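Kinesin-like protein KAR3 (Saccharomyces cerevisiae, PDB 1F9V) probably couples ATP hydrolysis to movement along microtubules as a kinesin motor. Local coordinates at residues 270-273 with 274-278; 294-297 with 298-301. The protein carries 2 engineered substitutions. All coordinates share one frame; numbering follows the deposited sequence.

Contact 1. Residues 270-273 with 274-278; sequences SLSC and LGDVI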
ATOM      1  N   SER A 270       7.189   8.231  10.670  1.00  9.36           N
ATOM      2  CA  SER A 270       6.342   8.160   9.489  1.00 10.09           C
ATOM      3  C   SER A 270       5.362   6.987   9.551  1.00  7.81           C
ATOM      4  O   SER A 270       4.171   7.155   9.297  1.00  7.66           O
ATOM      5  CB  SER A 270       7.215   8.065   8.228  1.00  9.61           C
ATOM      6  OG  SER A 270       6.412   8.060   7.063  1.00 14.87           O
ATOM      7  N   LEU A 271       5.857   5.800   9.891  1.00  8.78           N
ATOM      8  CA  LEU A 271       4.981   4.631   9.968  1.00  8.17           C
ATOM      9  C   LEU A 271       3.998   4.757  11.127  1.00  8.16           C
ATOM     10  O   LEU A 271       2.835   4.369  11.010  1.00  8.71           O
ATOM     11  CB  LEU A 271       5.810   3.349  10.098  1.00  8.52           C
ATOM     12  CG  LEU A 271       6.599   2.969   8.837  1.00  9.07           C
ATOM     13  CD1 LEU A 271       7.337   1.652   9.082  1.00  9.52           C
ATOM     14  CD2 LEU A 271       5.660   2.849   7.628  1.00  8.77           C
ATOM     15  N   SER A 272       4.462   5.311  12.241  1.00  8.43           N
ATOM     16  CA  SER A 272       3.601   5.501  13.398  1.00 10.23           C
ATOM     17  C   SER A 272       2.454   6.447  13.041  1.00  9.85           C
ATOM     18  O   SER A 272       1.287   6.193  13.357  1.00  9.36           O
ATOM     19  CB  SER A 272       4.403   6.092  14.552  1.00 11.52           C
ATOM     20  OG  SER A 272       3.535   6.531  15.578  1.00 19.34           O
ATOM     21  N   CYS A 273       2.802   7.545  12.372  1.00  9.35           N
ATOM     22  CA  CYS A 273       1.816   8.535  11.971  1.00  8.24           C
ATOM     23  C   CYS A 273       0.808   7.930  10.992  1.00  6.81           C
ATOM     24  O   CYS A 273      -0.393   8.155  11.109  1.00  7.70           O
ATOM     25  CB  CYS A 273       2.512   9.741  11.326  1.00  9.36           C
ATOM     26  SG  CYS A 273       1.362  10.994  10.720  1.00 12.04           S
ATOM     27  N   LEU A 274       1.298   7.166  10.023  1.00  6.54           N
ATOM     28  CA  LEU A 274       0.405   6.540   9.052  1.00  6.42           C
ATOM     29  C   LEU A 274      -0.618   5.664   9.771  1.00  6.11           C
ATOM     30  O   LEU A 274      -1.812   5.729   9.490  1.00  7.10           O
ATOM     31  CB  LEU A 274       1.207   5.698   8.056  1.00  7.21           C
ATOM     32  CG  LEU A 274       0.383   4.924   7.021  1.00  6.87           C
ATOM     33  CD1 LEU A 274      -0.385   5.894   6.130  1.00  9.32           C
ATOM     34  CD2 LEU A 274       1.302   4.051   6.192  1.00  8.44           C
ATOM     35  N   GLY A 275      -0.143   4.852  10.713  1.00  7.15           N
ATOM     36  CA  GLY A 275      -1.044   3.989  11.454  1.00  7.73           C
ATOM     37  C   GLY A 275      -2.073   4.793  12.226  1.00  8.67           C
ATOM     38  O   GLY A 275      -3.259   4.446  12.252  1.00  8.23           O
ATOM     39  N   ASP A 276      -1.623   5.875  12.859  1.00  9.05           N
ATOM     40  CA  ASP A 276      -2.522   6.720  13.630  1.00  9.45           C
ATOM     41  C   ASP A 276      -3.585   7.353  12.738  1.00  7.70           C
ATOM     42  O   ASP A 276      -4.760   7.413  13.102  1.00  8.39           O
ATOM     43  CB  ASP A 276      -1.737   7.821  14.348  1.00 10.38           C
ATOM     44  CG  ASP A 276      -0.941   7.298  15.523  1.00 12.14           C
ATOM     45  OD1 ASP A 276      -1.310   6.244  16.079  1.00 14.90           O
ATOM     46  OD2 ASP A 276       0.056   7.943  15.894  1.00 15.48           O
ATOM     47  N   VAL A 277      -3.169   7.827  11.571  1.00  7.13           N
ATOM     48  CA  VAL A 277      -4.095   8.461  10.637  1.00  7.76           C
ATOM     49  C   VAL A 277      -5.141   7.467  10.115  1.00  7.22           C
ATOM     50  O   VAL A 277      -6.337   7.744  10.151  1.00  8.55           O
ATOM     51  CB  VAL A 277      -3.319   9.105   9.443  1.00  8.16           C
ATOM     52  CG1 VAL A 277      -4.269   9.466   8.311  1.00  8.06           C
ATOM     53  CG2 VAL A 277      -2.585  10.353   9.921  1.00  8.61           C
ATOM     54  N   ILE A 278      -4.695   6.308   9.637  1.00  7.82           N
ATOM     55  CA  ILE A 278      -5.633   5.311   9.113  1.00  6.34           C
ATOM     56  C   ILE A 278      -6.567   4.811  10.213  1.00  7.38           C
ATOM     57  O   ILE A 278      -7.762   4.628   9.986  1.00  8.72           O
ATOM     58  CB  ILE A 278      -4.892   4.100   8.481  1.00  8.29           C
ATOM     59  CG1 ILE A 278      -3.923   4.575   7.387  1.00  9.62           C
ATOM     60  CG2 ILE A 278      -5.905   3.120   7.890  1.00  8.50           C
ATOM     61  CD1 ILE A 278      -4.569   5.351   6.274  1.00 10.74           C
TER
HETATM   62  O   HOH W   1       2.390   8.824  15.460  1.00 27.16           O

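Contact 2. Residues 294-297 with 298-301; sequences RNSK and LTYL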
ATOM      1  N   ARG A 294      -0.775  16.288   8.939  1.00 10.97           N
ATOM      2  CA  ARG A 294       0.407  17.142   8.826  1.00 12.20           C
ATOM      3  C   ARG A 294       1.648  16.666   9.569  1.00 13.33           C
ATOM      4  O   ARG A 294       2.725  17.253   9.422  1.00 14.14           O
ATOM      5  CB  ARG A 294       0.057  18.568   9.278  1.00 12.88           C
ATOM      6  CG  ARG A 294      -1.212  19.120   8.653  1.00 14.76           C
ATOM      7  CD  ARG A 294      -1.503  20.544   9.137  1.00 17.06           C
ATOM      8  NE  ARG A 294      -0.523  21.488   8.607  1.00 17.68           N
ATOM      9  CZ  ARG A 294      -0.662  22.162   7.472  1.00 17.99           C
ATOM     10  NH1 ARG A 294      -1.745  22.007   6.720  1.00 19.39           N
ATOM     11  NH2 ARG A 294       0.303  22.972   7.070  1.00 19.01           N
ATOM     12  N   ASN A 295       1.509  15.599  10.352  1.00 13.74           N
ATOM     13  CA  ASN A 295       2.633  15.080  11.123  1.00 14.70           C
ATOM     14  C   ASN A 295       3.655  14.270  10.333  1.00 13.92           C
ATOM     15  O   ASN A 295       4.692  13.891  10.870  1.00 16.07           O
ATOM     16  CB  ASN A 295       2.123  14.259  12.310  1.00 17.12           C
ATOM     17  CG  ASN A 295       1.650  15.134  13.457  1.00 21.87           C
ATOM     18  OD1 ASN A 295       1.413  14.649  14.563  1.00 24.59           O
ATOM     19  ND2 ASN A 295       1.513  16.433  13.198  1.00 22.82           N
ATOM     20  N   SER A 296       3.375  13.990   9.067  1.00 11.12           N
ATOM     21  CA  SER A 296       4.332  13.261   8.247  1.00 11.27           C
ATOM     22  C   SER A 296       4.160  13.667   6.786  1.00 10.45           C
ATOM     23  O   SER A 296       3.078  14.079   6.363  1.00  9.17           O
ATOM     24  CB  SER A 296       4.170  11.742   8.413  1.00 10.43           C
ATOM     25  OG  SER A 296       3.147  11.227   7.584  1.00  9.92           O
ATOM     26  N   LYS A 297       5.238  13.561   6.026  1.00 10.63           N
ATOM     27  CA  LYS A 297       5.211  13.943   4.623  1.00 10.05           C
ATOM     28  C   LYS A 297       4.243  13.071   3.827  1.00 10.07           C
ATOM     29  O   LYS A 297       3.464  13.578   3.026  1.00 10.01           O
ATOM     30  CB  LYS A 297       6.620  13.845   4.029  1.00 11.27           C
ATOM     31  CG  LYS A 297       6.749  14.415   2.635  1.00 13.92           C
ATOM     32  CD  LYS A 297       6.460  15.909   2.621  1.00 15.77           C
ATOM     33  CE  LYS A 297       7.744  16.703   2.608  1.00 19.26           C
ATOM     34  NZ  LYS A 297       7.501  18.137   2.292  1.00 20.25           N
ATOM     35  N   LEU A 298       4.277  11.763   4.059  1.00  8.32           N
ATOM     36  CA  LEU A 298       3.404  10.846   3.333  1.00  8.72           C
ATOM     37  C   LEU A 298       1.918  11.091   3.550  1.00  7.88           C
ATOM     38  O   LEU A 298       1.157  11.139   2.589  1.00  8.17           O
ATOM     39  CB  LEU A 298       3.721   9.396   3.709  1.00  9.71           C
ATOM     40  CG  LEU A 298       2.879   8.333   2.987  1.00 10.79           C
ATOM     41  CD1 LEU A 298       3.259   8.267   1.513  1.00 11.26           C
ATOM     42  CD2 LEU A 298       3.099   6.978   3.662  1.00 12.14           C
ATOM     43  N   THR A 299       1.497  11.233   4.806  1.00  7.62           N
ATOM     44  CA  THR A 299       0.085  11.452   5.087  1.00  8.06           C
ATOM     45  C   THR A 299      -0.364  12.838   4.629  1.00  8.33           C
ATOM     46  O   THR A 299      -1.501  13.016   4.198  1.00  8.03           O
ATOM     47  CB  THR A 299      -0.252  11.264   6.599  1.00  7.12           C
ATOM     48  OG1 THR A 299       0.602  12.090   7.403  1.00  8.18           O
ATOM     49  CG2 THR A 299      -0.063   9.800   7.008  1.00  8.03           C
ATOM     50  N   TYR A 300       0.534  13.816   4.720  1.00  7.81           N
ATOM     51  CA  TYR A 300       0.193  15.167   4.290  1.00  8.57           C
ATOM     52  C   TYR A 300       0.004  15.182   2.776  1.00  8.72           C
ATOM     53  O   TYR A 300      -0.961  15.743   2.260  1.00  8.46           O
ATOM     54  CB  TYR A 300       1.297  16.137   4.696  1.00  9.37           C
ATOM     55  CG  TYR A 300       0.979  17.565   4.338  1.00 11.57           C
ATOM     56  CD1 TYR A 300      -0.214  18.159   4.746  1.00 12.21           C
ATOM     57  CD2 TYR A 300       1.858  18.314   3.563  1.00 11.90           C
ATOM     58  CE1 TYR A 300      -0.528  19.479   4.375  1.00 14.09           C
ATOM     59  CE2 TYR A 300       1.557  19.622   3.190  1.00 13.94           C
ATOM     60  CZ  TYR A 300       0.368  20.194   3.597  1.00 12.79           C
ATOM     61  OH  TYR A 300       0.064  21.474   3.193  1.00 17.93           O
ATOM     62  N   LEU A 301       0.924  14.544   2.065  1.00  8.35           N
ATOM     63  CA  LEU A 301       0.848  14.481   0.614  1.00  8.15           C
ATOM     64  C   LEU A 301      -0.434  13.804   0.141  1.00  8.89           C
ATOM     65  O   LEU A 301      -1.068  14.249  -0.817  1.00  9.10           O
ATOM     66  CB  LEU A 301       2.045  13.707   0.058  1.00  9.31           C
ATOM     67  CG  LEU A 301       1.972  13.326  -1.428  1.00  9.85           C
ATOM     68  CD1 LEU A 301       2.129  14.576  -2.276  1.00 10.75           C
ATOM     69  CD2 LEU A 301       3.063  12.324  -1.777  1.00 10.48           C
TER
HETATM   70  O   HOH W   2      -0.464  23.718   4.116  1.00 35.52           O

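Contact 1. Residues 270-273 with 274-278
S272 and D276, one helical turn apart, are bridged by water 1. The water lies 2.6 Å from S272 OG and donates a hydrogen bond to D276 OD2 at 2.5 Å. The oxygens S272 OG and D276 OD2 are 3.8 Å apart, and the water spans them. D276 CG is anti to its own carbonyl carbon (chi1 -73°), which folds the carboxylate back toward S272. Its other oxygen, OD1, makes a salt bridge with K337 of helix 325-338. The carboxylate is thus held at both oxygens, which probably favours its charged form.

The apolar contact lies between C273 and V277. C273 SG meets the methyl V277 CG2 at 4.1 Å. The same methyl sits 3.3 Å from C273 O.

Four backbone bonds tie the segments. L274 N, G275 N and D276 N donate to S270 O, L271 O and S272 O, respectively. V277 N reaches C273 O at 2.8 Å. This is regular i to i+4 alpha-helix bonding.

L271 and L274 reach Y91 and F89 of strand 86-91, while C273 and V277 pack on T299 of helix 297-306. The helix is the switch II helix, beside the central sheet of the kinesin P-loop NTPase fold.

Contact 2. Residues 294-297 with 298-301
R294 and Y300 run side by side and point the same way. The guanidinium turns one face to the ring atom Y300 CE1, which NH1 of R294 approaches to 3.7 Å. The two planes are 62° apart, so this is not a flat stack. The arginine chain is extended at chi2 and then bends at chi3 (69°), which brings its end beside the phenol. Nearer the backbone, R294 CG lies 4.1 Å from Y300 CD1. Water 2 closes the outer end. It accepts from R294 NH2 at 3.1 Å, in the guanidinium plane, and is 2.5 Å from Y300 OH. Y300 also meets H169 edge-to-face. An alanine at Y300 would lose the ring and its hydroxyl, and would probably leave the R294 guanidinium freer to turn and water 2 without its phenol partner.

S296 is the N-cap residue of helix 297-306. Its OG is 2.7 Å from T299 OG1, three residues on, and both oxygens sit between their own backbone N and carbonyl carbon. T299 OG1 is hydrogen-bonded to F293 O, tying the first turn to the residues before it.

Y300 N donates to S296 O and L301 N to K297 O, the latter at 2.9 Å. Y300 CB also lies 3.2 Å from S296 O. K297 packs on I167 and I140, and its backbone N is hydrogen-bonded to E143 OE1.

Contact 1 comes first along the chain, within helix 258-281. Contact 2 follows, covering the end of the connecting loop and the start of helix 297-306. Their centres are about 9 Å apart, on the same side of the chain's centre. They touch directly: C273 SG lies 3.6 Å from S296 OG and also packs against N295 CB. L274 CA meets T299 CG2. The N-cap of the second helix thus rests on the flank of the first. L245 meets both L274 and L298. Contact 1 reaches strand 86-91, and contact 2 reaches strands 130-141 and 167-170. Both helices follow the switch II sequence and correspond to the switch II cluster, which, as in other kinesins, probably lies at the microtubule-binding face.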